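Local coordinates for protein transcriptional regulator, Crp/Fnr family (Eubacterium rectale ATCC 33656, PDB 3DV8) that probably regulates transcription as a Crp/Fnr-family factor, joining a cyclic nucleotide-binding-type sensor domain to a helix-turn-helix domain expected to bind DNA, at residues Y58-E63 / E92-A97; G64-L69 / I175-G180; I27-K32 / L103-A108; L47-S52 / M75-L80. One frame throughout, in Å; residues are numbered along the deposited sequence.

Contact 1: Y58-E63 / E92-A97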
loop_
_atom_site.group_PDB
_atom_site.type_symbol
_atom_site.label_atom_id
_atom_site.label_comp_id
_atom_site.label_asym_id
_atom_site.label_seq_id
_atom_site.Cartn_x
_atom_site.Cartn_y
_atom_site.Cartn_z
ATOM N N TYR A 58 4.162 5.001 10.652
ATOM C CA TYR A 58 2.968 5.807 10.415
ATOM C C TYR A 58 3.224 6.972 9.460
ATOM O O TYR A 58 4.378 7.263 9.083
ATOM C CB TYR A 58 2.402 6.310 11.751
ATOM C CG TYR A 58 3.256 7.299 12.547
ATOM C CD1 TYR A 58 4.419 6.884 13.221
ATOM C CD2 TYR A 58 2.859 8.637 12.690
ATOM C CE1 TYR A 58 5.189 7.788 13.984
ATOM C CE2 TYR A 58 3.619 9.546 13.441
ATOM C CZ TYR A 58 4.780 9.114 14.091
ATOM O OH TYR A 58 5.517 10.014 14.823
ATOM N N ILE A 59 2.128 7.607 9.052
ATOM C CA ILE A 59 2.178 8.767 8.176
ATOM C C ILE A 59 1.464 9.919 8.863
ATOM O O ILE A 59 0.555 9.700 9.654
ATOM C CB ILE A 59 1.642 8.463 6.748
ATOM C CG1 ILE A 59 0.169 8.011 6.750
ATOM C CG2 ILE A 59 2.539 7.415 6.091
ATOM C CD1 ILE A 59 -0.408 7.817 5.357
ATOM N N LEU A 60 1.915 11.132 8.561
ATOM C CA LEU A 60 1.399 12.368 9.128
ATOM C C LEU A 60 0.850 13.251 8.018
ATOM O O LEU A 60 1.512 13.425 6.993
ATOM C CB LEU A 60 2.530 13.124 9.855
ATOM C CG LEU A 60 2.784 12.855 11.340
ATOM C CD1 LEU A 60 4.211 13.206 11.714
ATOM C CD2 LEU A 60 1.791 13.643 12.200
ATOM N N SER A 61 -0.343 13.808 8.222
ATOM C CA SER A 61 -0.892 14.794 7.292
ATOM C C SER A 61 -0.187 16.110 7.620
ATOM O O SER A 61 0.387 16.273 8.717
ATOM C CB SER A 61 -2.416 14.979 7.441
ATOM O OG SER A 61 -2.788 15.865 8.490
ATOM N N ASP A 62 -0.258 17.057 6.684
ATOM C CA ASP A 62 0.298 18.411 6.905
ATOM C C ASP A 62 -0.377 19.164 8.101
ATOM O O ASP A 62 0.204 20.112 8.635
ATOM C CB ASP A 62 0.321 19.247 5.599
ATOM C CG ASP A 62 -1.054 19.364 4.913
ATOM O OD1 ASP A 62 -2.052 18.771 5.396
ATOM O OD2 ASP A 62 -1.122 20.045 3.863
ATOM N N GLU A 63 -1.576 18.719 8.508
ATOM C CA GLU A 63 -2.298 19.232 9.681
ATOM C C GLU A 63 -2.049 18.416 10.976
ATOM O O GLU A 63 -2.769 18.608 11.963
ATOM C CB GLU A 63 -3.802 19.225 9.396
ATOM C CG GLU A 63 -4.222 19.976 8.138
ATOM C CD GLU A 63 -5.734 20.030 7.964
ATOM O OE1 GLU A 63 -6.439 19.111 8.457
ATOM O OE2 GLU A 63 -6.213 20.996 7.321
ATOM N N GLU A 92 6.923 9.082 2.023
ATOM C CA GLU A 92 7.648 9.152 3.280
ATOM C C GLU A 92 6.798 8.634 4.445
ATOM O O GLU A 92 5.567 8.731 4.432
ATOM C CB GLU A 92 8.321 10.522 3.513
ATOM C CG GLU A 92 7.644 11.737 2.917
ATOM C CD GLU A 92 8.385 13.041 3.168
ATOM O OE1 GLU A 92 9.530 13.039 3.674
ATOM O OE2 GLU A 92 7.788 14.090 2.847
ATOM N N VAL A 93 7.480 8.003 5.397
ATOM C CA VAL A 93 6.871 7.425 6.589
ATOM C C VAL A 93 7.689 7.833 7.808
ATOM O O VAL A 93 8.883 8.136 7.681
ATOM C CB VAL A 93 6.803 5.862 6.508
ATOM C CG1 VAL A 93 5.979 5.415 5.295
ATOM C CG2 VAL A 93 8.203 5.229 6.477
ATOM N N THR A 94 7.034 7.858 8.970
ATOM C CA THR A 94 7.684 8.129 10.248
ATOM C C THR A 94 7.680 6.808 11.034
ATOM O O THR A 94 6.651 6.127 11.103
ATOM C CB THR A 94 7.005 9.286 11.009
ATOM O OG1 THR A 94 7.086 10.468 10.203
ATOM C CG2 THR A 94 7.694 9.557 12.359
ATOM N N ILE A 95 8.845 6.438 11.577
ATOM C CA ILE A 95 9.016 5.211 12.366
ATOM C C ILE A 95 9.491 5.632 13.754
ATOM O O ILE A 95 10.451 6.416 13.869
ATOM C CB ILE A 95 10.024 4.216 11.740
ATOM C CG1 ILE A 95 9.723 3.987 10.242
ATOM C CG2 ILE A 95 9.975 2.891 12.492
ATOM C CD1 ILE A 95 10.790 3.218 9.504
ATOM N N GLU A 96 8.808 5.137 14.791
ATOM C CA GLU A 96 9.155 5.452 16.179
ATOM C C GLU A 96 9.008 4.244 17.104
ATOM O O GLU A 96 8.248 3.321 16.797
ATOM C CB GLU A 96 8.286 6.612 16.681
ATOM C CG GLU A 96 6.804 6.264 16.869
ATOM C CD GLU A 96 5.940 7.434 17.303
ATOM O OE1 GLU A 96 6.348 8.605 17.151
ATOM O OE2 GLU A 96 4.825 7.165 17.789
ATOM N N ALA A 97 9.709 4.287 18.241
ATOM C CA ALA A 97 9.665 3.220 19.254
ATOM C C ALA A 97 8.439 3.378 20.167
ATOM O O ALA A 97 8.315 4.390 20.864
ATOM C CB ALA A 97 10.956 3.227 20.103
HETATM O O HOH W 1 4.400 10.856 6.567
#
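Tyr58 and Thr94 face each other as an antiparallel hydrogen-bonded pair in one sheet of the cyclic nucleotide-binding domain, whose fold belongs to the cupin group. Tyr58 N donates to Thr94 O at 2.8 Å, and Thr94 N donates back to Tyr58 O at 2.7 Å, both bonds close to straight. The two side chains leave on the same face of the sheet. CG of Tyr58 sits between its backbone N and carbonyl carbon (chi1 66°), and the ring reaches across to the neighbouring strand. There Thr94 CB stands over one ring face, shifted toward the rim and 3.9 Å from the centroid, in a CH-pi contact. Glu96 crosses Tyr58 at about a right angle, its carboxylate plane turned 58° from the ring, and Tyr58 OH lies 2.8 Å from Glu96 OE1, at most a weak hydrogen bond. An alanine in place of Tyr58 would probably open a gap beside Thr94 CB and leave Glu96 OE1 without its phenol neighbour. Further out, Arg56 makes a cation-pi contact with the Tyr58 ring and a weak, long ion pair with Glu96. One residue on, Ile59 CG2 packs on Val93 CG1 at 4.1 Å, and Ile59 also touches Ile140 of the second subunit. Where the strands diverge, a water bridges them, accepting from Leu60 N and donating to Glu92 O, 3.2 Å from each.

Contact 2: G64-L69 / I175-G180; sequences GREITL and IANHLG
Thr68 N donates to His178 O at 3.0 Å, joining strand 66-69 to the last turn of helix 175-179. The axes of these two short pieces run 62° apart and come within 5.1 Å. The donor stands above the carbonyl plane, 39° out of it. Just past the helix, Gly180 takes a positive phi and brings its CA within 3.1 Å of Glu66 O in a CA-H...O contact. A water accepts from Glu66 N and also lies 3.0 Å from Asn177 OD1, to which it may donate. Helix 172-179 is followed after a short turn by helix 183-195, the two forming the helix-turn-helix of the Crp-like DNA-binding domain, so the contact fastens that domain to the sensor domain. Thr68 and His178 run alongside each other; Thr68 OG1 comes to the edge of the imidazole, near its plane, and shares a 2.7 Å hydrogen bond with His178 ND1 in which either could be the donor. Arg56 NE also bonds Thr68 OG1. Glu66 crosses Asn177 so that Glu66 OE1 rests 3.4 Å from Asn177 CB, while the same oxygen forms a salt bridge with Arg56. An alanine in place of Glu66 would probably leave Arg56 without that carboxylate and Asn177 CB without the packing of OE1. Ile67 lays CG1 3.5 Å from His178 O, and Ile67 also packs on Met144 of the second subunit.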
loop_
_atom_site.group_PDB
_atom_site.type_symbol
_atom_site.label_atom_id
_atom_site.label_comp_id
_atom_site.label_asym_id
_atom_site.label_seq_id
_atom_site.Cartn_x
_atom_site.Cartn_y
_atom_site.Cartn_z
ATOM N N GLY A 64 -1.065 17.506 10.981
ATOM C CA GLY A 64 -0.745 16.682 12.167
ATOM C C GLY A 64 -1.606 15.455 12.472
ATOM O O GLY A 64 -1.470 14.857 13.540
ATOM N N ARG A 65 -2.487 15.072 11.544
ATOM C CA ARG A 65 -3.332 13.866 11.689
ATOM C C ARG A 65 -2.452 12.665 11.383
ATOM O O ARG A 65 -1.560 12.762 10.539
ATOM C CB ARG A 65 -4.478 13.887 10.690
ATOM C CG ARG A 65 -5.447 15.053 10.840
ATOM C CD ARG A 65 -6.399 14.903 12.022
ATOM N NE ARG A 65 -7.141 13.648 11.930
ATOM C CZ ARG A 65 -8.112 13.375 11.045
ATOM N NH1 ARG A 65 -8.531 14.261 10.128
ATOM N NH2 ARG A 65 -8.687 12.177 11.080
ATOM N N GLU A 66 -2.711 11.539 12.040
ATOM C CA GLU A 66 -1.891 10.335 11.887
ATOM C C GLU A 66 -2.706 9.067 11.690
ATOM O O GLU A 66 -3.825 8.990 12.171
ATOM C CB GLU A 66 -1.049 10.120 13.160
ATOM C CG GLU A 66 0.012 11.165 13.449
ATOM C CD GLU A 66 0.748 10.951 14.782
ATOM O OE1 GLU A 66 0.675 9.869 15.364
ATOM O OE2 GLU A 66 1.414 11.881 15.262
ATOM N N ILE A 67 -2.117 8.075 11.013
ATOM C CA ILE A 67 -2.669 6.705 10.914
ATOM C C ILE A 67 -1.485 5.713 10.863
ATOM O O ILE A 67 -0.540 5.932 10.110
ATOM C CB ILE A 67 -3.683 6.503 9.733
ATOM C CG1 ILE A 67 -4.346 5.115 9.818
ATOM C CG2 ILE A 67 -3.031 6.699 8.377
ATOM C CD1 ILE A 67 -5.468 4.877 8.799
ATOM N N THR A 68 -1.534 4.657 11.683
ATOM C CA THR A 68 -0.497 3.610 11.713
ATOM C C THR A 68 -0.622 2.707 10.478
ATOM O O THR A 68 -1.701 2.182 10.200
ATOM C CB THR A 68 -0.613 2.708 12.982
ATOM O OG1 THR A 68 -0.461 3.515 14.155
ATOM C CG2 THR A 68 0.438 1.587 12.999
ATOM N N LEU A 69 0.480 2.539 9.751
ATOM C CA LEU A 69 0.525 1.647 8.602
ATOM C C LEU A 69 0.692 0.204 9.095
ATOM O O LEU A 69 -0.056 -0.683 8.691
ATOM C CB LEU A 69 1.641 2.044 7.635
ATOM C CG LEU A 69 1.552 3.459 7.041
ATOM C CD1 LEU A 69 2.669 3.651 6.033
ATOM C CD2 LEU A 69 0.210 3.730 6.375
ATOM N N ILE A 175 -5.227 6.421 20.261
ATOM C CA ILE A 175 -6.169 5.564 19.513
ATOM C C ILE A 175 -6.526 6.296 18.201
ATOM O O ILE A 175 -6.406 5.702 17.131
ATOM C CB ILE A 175 -7.450 5.177 20.338
ATOM C CG1 ILE A 175 -7.074 4.421 21.628
ATOM C CG2 ILE A 175 -8.414 4.328 19.490
ATOM C CD1 ILE A 175 -8.203 4.262 22.614
ATOM N N ALA A 176 -6.908 7.576 18.297
ATOM C CA ALA A 176 -7.186 8.433 17.117
ATOM C C ALA A 176 -6.014 8.460 16.129
ATOM O O ALA A 176 -6.224 8.374 14.927
ATOM C CB ALA A 176 -7.543 9.862 17.541
ATOM N N ASN A 177 -4.793 8.571 16.655
ATOM C CA ASN A 177 -3.559 8.556 15.850
ATOM C C ASN A 177 -3.254 7.194 15.215
ATOM O O ASN A 177 -2.634 7.138 14.160
ATOM C CB ASN A 177 -2.359 9.058 16.669
ATOM C CG ASN A 177 -2.469 10.546 17.051
ATOM O OD1 ASN A 177 -3.315 11.277 16.532
ATOM N ND2 ASN A 177 -1.612 10.988 17.967
ATOM N N HIS A 178 -3.678 6.108 15.860
ATOM C CA HIS A 178 -3.557 4.765 15.273
ATOM C C HIS A 178 -4.506 4.538 14.096
ATOM O O HIS A 178 -4.104 3.954 13.095
ATOM C CB HIS A 178 -3.782 3.657 16.314
ATOM C CG HIS A 178 -2.574 3.344 17.129
ATOM N ND1 HIS A 178 -1.406 2.894 16.553
ATOM C CD2 HIS A 178 -2.357 3.360 18.465
ATOM C CE1 HIS A 178 -0.512 2.674 17.497
ATOM N NE2 HIS A 178 -1.064 2.940 18.668
ATOM N N LEU A 179 -5.743 5.020 14.227
ATOM C CA LEU A 179 -6.814 4.797 13.257
ATOM C C LEU A 179 -7.060 5.884 12.200
ATOM O O LEU A 179 -7.871 5.666 11.302
ATOM C CB LEU A 179 -8.130 4.559 14.030
ATOM C CG LEU A 179 -8.146 3.442 15.084
ATOM C CD1 LEU A 179 -9.504 3.401 15.748
ATOM C CD2 LEU A 179 -7.807 2.082 14.488
ATOM N N GLY A 180 -6.380 7.028 12.261
ATOM C CA GLY A 180 -6.673 8.118 11.324
ATOM C C GLY A 180 -7.971 8.842 11.645
ATOM O O GLY A 180 -8.629 9.333 10.730
HETATM O O HOH W 2 -4.975 11.235 14.052
#

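Contact 3: I27-K32 / L103-A108; sequences ITQHVK and LWIIPA
Thr28 and Trp104 project together from the sheet, with Thr28 OG1 3.7 Å from Trp104 CD1 and nearly as close to NE1. The hydroxyl comes at a slant to the pyrrole part of the indole, and Leu26, Leu49 and Lys51 also pack on the Trp104 side chain. The other flat group, the Gln29 amide, stands on the opposite face of the sheet. Gln29 chi1 (-174°) sets CG anti to the backbone N; the extended chain ends with NE2 near Ile105 CD1 and 3.9 Å from Leu103 CD2. On this face Ile27 also meets Ile105, CB to CB at 4.2 Å, and Val31 CG2 packs against Leu103 CD1. Leu103 and Ile105 also touch Leu48 of the next strand, inside the beta-barrel of the cyclic nucleotide-binding domain. The backbones form a regular antiparallel ladder: Ile27 with Ile105 and Gln29 with Leu103 are hydrogen-bonded pairs, and Thr28 with Trp104 is the non-hydrogen-bonded pair between them. Leu103 N donates to Gln29 O at 2.9 Å, the straightest of the four bonds at 176°. Ile105 N reaches Ile27 O at 2.9 Å, and Trp104 CA adds a CA-H...O contact to that oxygen. Strand 27-31, outermost of its sheet within the chain, is thus held by directional main-chain bonds, while the side chains add van der Waals packing, in which the Gln29 amide and Thr28 hydroxyl rest on hydrocarbon and indole atoms.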
loop_
_atom_site.group_PDB
_atom_site.type_symbol
_atom_site.label_atom_id
_atom_site.label_comp_id
_atom_site.label_asym_id
_atom_site.label_seq_id
_atom_site.Cartn_x
_atom_site.Cartn_y
_atom_site.Cartn_z
ATOM N N ILE A 27 25.560 -1.595 13.891
ATOM C CA ILE A 27 25.476 -0.565 14.919
ATOM C C ILE A 27 24.416 -1.071 15.891
ATOM O O ILE A 27 23.288 -1.312 15.474
ATOM C CB ILE A 27 25.036 0.813 14.354
ATOM C CG1 ILE A 27 25.928 1.262 13.191
ATOM C CG2 ILE A 27 25.060 1.863 15.466
ATOM C CD1 ILE A 27 25.452 2.534 12.511
ATOM N N THR A 28 24.793 -1.286 17.151
ATOM C CA THR A 28 23.853 -1.677 18.217
ATOM C C THR A 28 23.286 -0.382 18.798
ATOM O O THR A 28 24.023 0.597 18.977
ATOM C CB THR A 28 24.545 -2.498 19.331
ATOM O OG1 THR A 28 25.018 -3.732 18.779
ATOM C CG2 THR A 28 23.577 -2.796 20.494
ATOM N N GLN A 29 21.993 -0.386 19.112
ATOM C CA GLN A 29 21.309 0.817 19.595
ATOM C C GLN A 29 20.116 0.477 20.473
ATOM O O GLN A 29 19.264 -0.303 20.051
ATOM C CB GLN A 29 20.824 1.607 18.375
ATOM C CG GLN A 29 20.212 2.978 18.652
ATOM C CD GLN A 29 19.652 3.667 17.402
ATOM O OE1 GLN A 29 19.752 4.883 17.265
ATOM N NE2 GLN A 29 19.051 2.897 16.499
ATOM N N HIS A 30 20.092 1.031 21.690
ATOM C CA HIS A 30 18.946 0.929 22.596
ATOM C C HIS A 30 18.177 2.235 22.374
ATOM O O HIS A 30 18.740 3.320 22.543
ATOM C CB HIS A 30 19.364 0.771 24.071
ATOM C CG HIS A 30 18.202 0.713 25.027
ATOM N ND1 HIS A 30 17.375 -0.387 25.137
ATOM C CD2 HIS A 30 17.727 1.626 25.910
ATOM C CE1 HIS A 30 16.440 -0.149 26.038
ATOM N NE2 HIS A 30 16.637 1.064 26.529
ATOM N N VAL A 31 16.904 2.118 21.994
ATOM C CA VAL A 31 16.029 3.258 21.689
ATOM C C VAL A 31 14.912 3.323 22.729
ATOM O O VAL A 31 14.186 2.352 22.885
ATOM C CB VAL A 31 15.401 3.086 20.269
ATOM C CG1 VAL A 31 14.615 4.312 19.868
ATOM C CG2 VAL A 31 16.483 2.816 19.237
ATOM N N LYS A 32 14.786 4.443 23.446
ATOM C CA LYS A 32 13.712 4.611 24.446
ATOM C C LYS A 32 12.380 4.892 23.744
ATOM O O LYS A 32 12.365 5.407 22.616
ATOM C CB LYS A 32 14.033 5.711 25.471
ATOM C CG LYS A 32 15.231 5.384 26.354
ATOM C CD LYS A 32 15.372 6.327 27.533
ATOM C CE LYS A 32 16.608 5.977 28.374
ATOM N NZ LYS A 32 16.651 6.685 29.692
ATOM N N LEU A 103 17.804 -2.509 18.931
ATOM C CA LEU A 103 17.937 -2.672 17.484
ATOM C C LEU A 103 19.384 -2.902 17.063
ATOM O O LEU A 103 20.322 -2.546 17.775
ATOM C CB LEU A 103 17.505 -1.389 16.741
ATOM C CG LEU A 103 16.105 -0.791 16.784
ATOM C CD1 LEU A 103 15.721 -0.376 18.186
ATOM C CD2 LEU A 103 16.075 0.434 15.880
ATOM N N TRP A 104 19.516 -3.516 15.893
ATOM C CA TRP A 104 20.761 -3.586 15.144
ATOM C C TRP A 104 20.438 -2.807 13.875
ATOM O O TRP A 104 19.315 -2.919 13.355
ATOM C CB TRP A 104 21.146 -5.000 14.741
ATOM C CG TRP A 104 21.667 -5.834 15.820
ATOM C CD1 TRP A 104 22.847 -5.677 16.463
ATOM C CD2 TRP A 104 21.065 -7.014 16.350
ATOM N NE1 TRP A 104 23.015 -6.673 17.392
ATOM C CE2 TRP A 104 21.934 -7.512 17.342
ATOM C CE3 TRP A 104 19.865 -7.699 16.090
ATOM C CZ2 TRP A 104 21.645 -8.670 18.087
ATOM C CZ3 TRP A 104 19.572 -8.855 16.834
ATOM C CH2 TRP A 104 20.463 -9.325 17.819
ATOM N N ILE A 105 21.400 -2.018 13.396
ATOM C CA ILE A 105 21.258 -1.269 12.150
ATOM C C ILE A 105 22.325 -1.750 11.153
ATOM O O ILE A 105 23.506 -1.804 11.489
ATOM C CB ILE A 105 21.397 0.255 12.345
ATOM C CG1 ILE A 105 20.550 0.750 13.532
ATOM C CG2 ILE A 105 21.009 0.980 11.040
ATOM C CD1 ILE A 105 20.576 2.264 13.717
ATOM N N ILE A 106 21.890 -2.152 9.960
ATOM C CA ILE A 106 22.783 -2.493 8.857
ATOM C C ILE A 106 22.779 -1.194 8.046
ATOM O O ILE A 106 21.723 -0.837 7.524
ATOM C CB ILE A 106 22.253 -3.657 7.979
ATOM C CG1 ILE A 106 22.044 -4.927 8.809
ATOM C CG2 ILE A 106 23.224 -3.934 6.815
ATOM C CD1 ILE A 106 21.406 -6.052 8.019
ATOM N N PRO A 107 23.915 -0.454 7.973
ATOM C CA PRO A 107 23.973 0.793 7.175
ATOM C C PRO A 107 23.447 0.636 5.736
ATOM O O PRO A 107 23.700 -0.398 5.111
ATOM C CB PRO A 107 25.469 1.142 7.182
ATOM C CG PRO A 107 25.952 0.610 8.470
ATOM C CD PRO A 107 25.207 -0.695 8.648
ATOM N N ALA A 108 22.710 1.646 5.259
ATOM C CA ALA A 108 22.057 1.630 3.940
ATOM C C ALA A 108 23.018 1.423 2.776
ATOM O O ALA A 108 22.759 0.582 1.918
ATOM C CB ALA A 108 21.241 2.892 3.732
#

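Contact 4: L47-S52 / M75-L80; sequences LLLVKS and MDMCLL
Leu48 and Cys78 pair across an antiparallel ladder at the edge of the four-stranded sheet of the cyclic nucleotide-binding domain that also holds strands 27-31 and 101-107. Their side chains leave on one face, CB against CB at 3.7 Å, and Leu48 CD1 touches both CB and SG of Cys78, 4.0 Å from each. On the other face Leu49 CD1 rests against the concave side of the chain of Met77, a selenomethionine, 3.7 Å from Met77 CG and 3.8 Å from Met77 CE, which the third torsion (chi3 -75°) folds back. Tyr124 and Pro9 also pack on Met77. At the end of the ladder Leu79 turns its CD1 to Leu47 CD2, and it also packs on Thr125, Leu128 and Met129 of helix 119-145. In the backbone, Cys78 N bonds Leu48 O at 2.7 Å and Leu48 N bonds Cys78 O. Beyond the non-hydrogen-bonded pair Leu49 and Met77, Val50 N donates to Asp76 O at 3.1 Å and Val50 O accepts from Met75 N, so the bonding shifts to two successive residues. Leu49 CD1 also lies 3.7 Å from Asp76 O, the same oxygen that accepts from Val50 N.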
loop_
_atom_site.group_PDB
_atom_site.type_symbol
_atom_site.label_atom_id
_atom_site.label_comp_id
_atom_site.label_asym_id
_atom_site.label_seq_id
_atom_site.Cartn_x
_atom_site.Cartn_y
_atom_site.Cartn_z
ATOM N N LEU A 47 18.647 -0.520 7.410
ATOM C CA LEU A 47 17.676 -1.561 7.772
ATOM C C LEU A 47 17.815 -1.810 9.267
ATOM O O LEU A 47 18.933 -1.822 9.773
ATOM C CB LEU A 47 17.872 -2.870 6.991
ATOM C CG LEU A 47 17.425 -2.850 5.522
ATOM C CD1 LEU A 47 18.357 -2.051 4.601
ATOM C CD2 LEU A 47 17.312 -4.266 5.028
ATOM N N LEU A 48 16.684 -1.978 9.957
ATOM C CA LEU A 48 16.654 -2.196 11.409
ATOM C C LEU A 48 16.186 -3.621 11.688
ATOM O O LEU A 48 15.164 -4.032 11.156
ATOM C CB LEU A 48 15.711 -1.204 12.122
ATOM C CG LEU A 48 15.782 0.276 11.728
ATOM C CD1 LEU A 48 14.682 1.077 12.398
ATOM C CD2 LEU A 48 17.145 0.872 12.022
ATOM N N LEU A 49 16.950 -4.367 12.490
ATOM C CA LEU A 49 16.581 -5.715 12.940
ATOM C C LEU A 49 16.210 -5.530 14.414
ATOM O O LEU A 49 17.051 -5.127 15.234
ATOM C CB LEU A 49 17.736 -6.709 12.770
ATOM C CG LEU A 49 17.464 -8.179 13.131
ATOM C CD1 LEU A 49 16.337 -8.785 12.283
ATOM C CD2 LEU A 49 18.736 -9.034 13.002
ATOM N N VAL A 50 14.946 -5.776 14.736
ATOM C CA VAL A 50 14.445 -5.622 16.097
ATOM C C VAL A 50 14.842 -6.853 16.915
ATOM O O VAL A 50 14.293 -7.933 16.713
ATOM C CB VAL A 50 12.892 -5.407 16.108
ATOM C CG1 VAL A 50 12.343 -5.343 17.539
ATOM C CG2 VAL A 50 12.510 -4.136 15.327
ATOM N N LYS A 51 15.831 -6.701 17.798
ATOM C CA LYS A 51 16.220 -7.779 18.725
ATOM C C LYS A 51 15.087 -7.965 19.741
ATOM O O LYS A 51 14.639 -9.092 19.979
ATOM C CB LYS A 51 17.525 -7.471 19.473
ATOM C CG LYS A 51 18.020 -8.640 20.356
ATOM C CD LYS A 51 19.125 -8.228 21.319
ATOM C CE LYS A 51 19.436 -9.348 22.303
ATOM N NZ LYS A 51 20.440 -8.931 23.316
ATOM N N SER A 52 14.643 -6.850 20.329
ATOM C CA SER A 52 13.593 -6.860 21.342
ATOM C C SER A 52 12.927 -5.491 21.464
ATOM O O SER A 52 13.606 -4.511 21.748
ATOM C CB SER A 52 14.205 -7.270 22.684
ATOM O OG SER A 52 13.255 -7.245 23.724
HETATM N N MSE A 75 12.229 -9.654 16.270
HETATM C CA MSE A 75 12.626 -10.415 15.049
HETATM C C MSE A 75 12.216 -9.853 13.680
HETATM O O MSE A 75 12.714 -10.344 12.669
HETATM C CB MSE A 75 12.276 -11.907 15.141
HETATM C CG MSE A 75 13.058 -12.622 16.197
HETATM SE SE MSE A 75 12.296 -14.316 16.579
HETATM C CE MSE A 75 10.632 -13.688 17.619
ATOM N N ASP A 76 11.341 -8.846 13.634
ATOM C CA ASP A 76 10.987 -8.189 12.368
ATOM C C ASP A 76 12.165 -7.370 11.847
ATOM O O ASP A 76 13.114 -7.082 12.582
ATOM C CB ASP A 76 9.760 -7.255 12.510
ATOM C CG ASP A 76 8.431 -7.984 12.432
ATOM O OD1 ASP A 76 8.273 -8.852 11.547
ATOM O OD2 ASP A 76 7.510 -7.634 13.204
HETATM N N MSE A 77 12.100 -7.039 10.559
HETATM C CA MSE A 77 13.060 -6.154 9.911
HETATM C C MSE A 77 12.365 -4.951 9.339
HETATM O O MSE A 77 11.315 -5.071 8.733
HETATM C CB MSE A 77 13.841 -6.849 8.811
HETATM C CG MSE A 77 15.294 -7.078 9.145
HETATM SE SE MSE A 77 15.931 -8.455 7.986
HETATM C CE MSE A 77 15.018 -10.011 8.969
ATOM N N CYS A 78 12.987 -3.795 9.528
ATOM C CA CYS A 78 12.491 -2.542 9.003
ATOM C C CYS A 78 13.249 -2.269 7.711
ATOM O O CYS A 78 14.477 -2.211 7.728
ATOM C CB CYS A 78 12.735 -1.427 10.006
ATOM S SG CYS A 78 12.075 0.128 9.474
ATOM N N LEU A 79 12.522 -2.144 6.602
ATOM C CA LEU A 79 13.105 -1.809 5.298
ATOM C C LEU A 79 13.016 -0.315 5.005
ATOM O O LEU A 79 13.989 0.270 4.515
ATOM C CB LEU A 79 12.410 -2.585 4.168
ATOM C CG LEU A 79 12.867 -2.364 2.712
ATOM C CD1 LEU A 79 14.381 -2.468 2.554
ATOM C CD2 LEU A 79 12.186 -3.355 1.785
ATOM N N LEU A 80 11.860 0.292 5.325
ATOM C CA LEU A 80 11.559 1.709 4.995
ATOM C C LEU A 80 12.378 2.776 5.734
ATOM O O LEU A 80 12.327 3.958 5.367
ATOM C CB LEU A 80 10.048 1.990 5.087
ATOM C CG LEU A 80 9.137 1.074 4.248
ATOM C CD1 LEU A 80 7.672 1.458 4.450
ATOM C CD2 LEU A 80 9.498 1.076 2.759
#

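How the contacts relate
From the N terminus, strand 27-31 pairs with strand 101-107, and contact 3 closes a loop of 70 residues. Contacts 1 and 4 both nest inside it. The chain enters contact 4 at 47-52 and contact 1 at 58-63, then completes contact 4 at 75-80 and contact 1 at 92-97, so these two cross. Contact 2 begins at 64-69 and closes only at 175-180, crossing all the others. Contacts 3 and 4 share one sheet, where strands 101-107 and 46-50 are neighbours; contacts 1 and 2 share the other through strands 55-60 and 66-72. Ile95 against Cys78 packs one sheet on the other, and contact 2 alone reaches the helix-turn-helix domain.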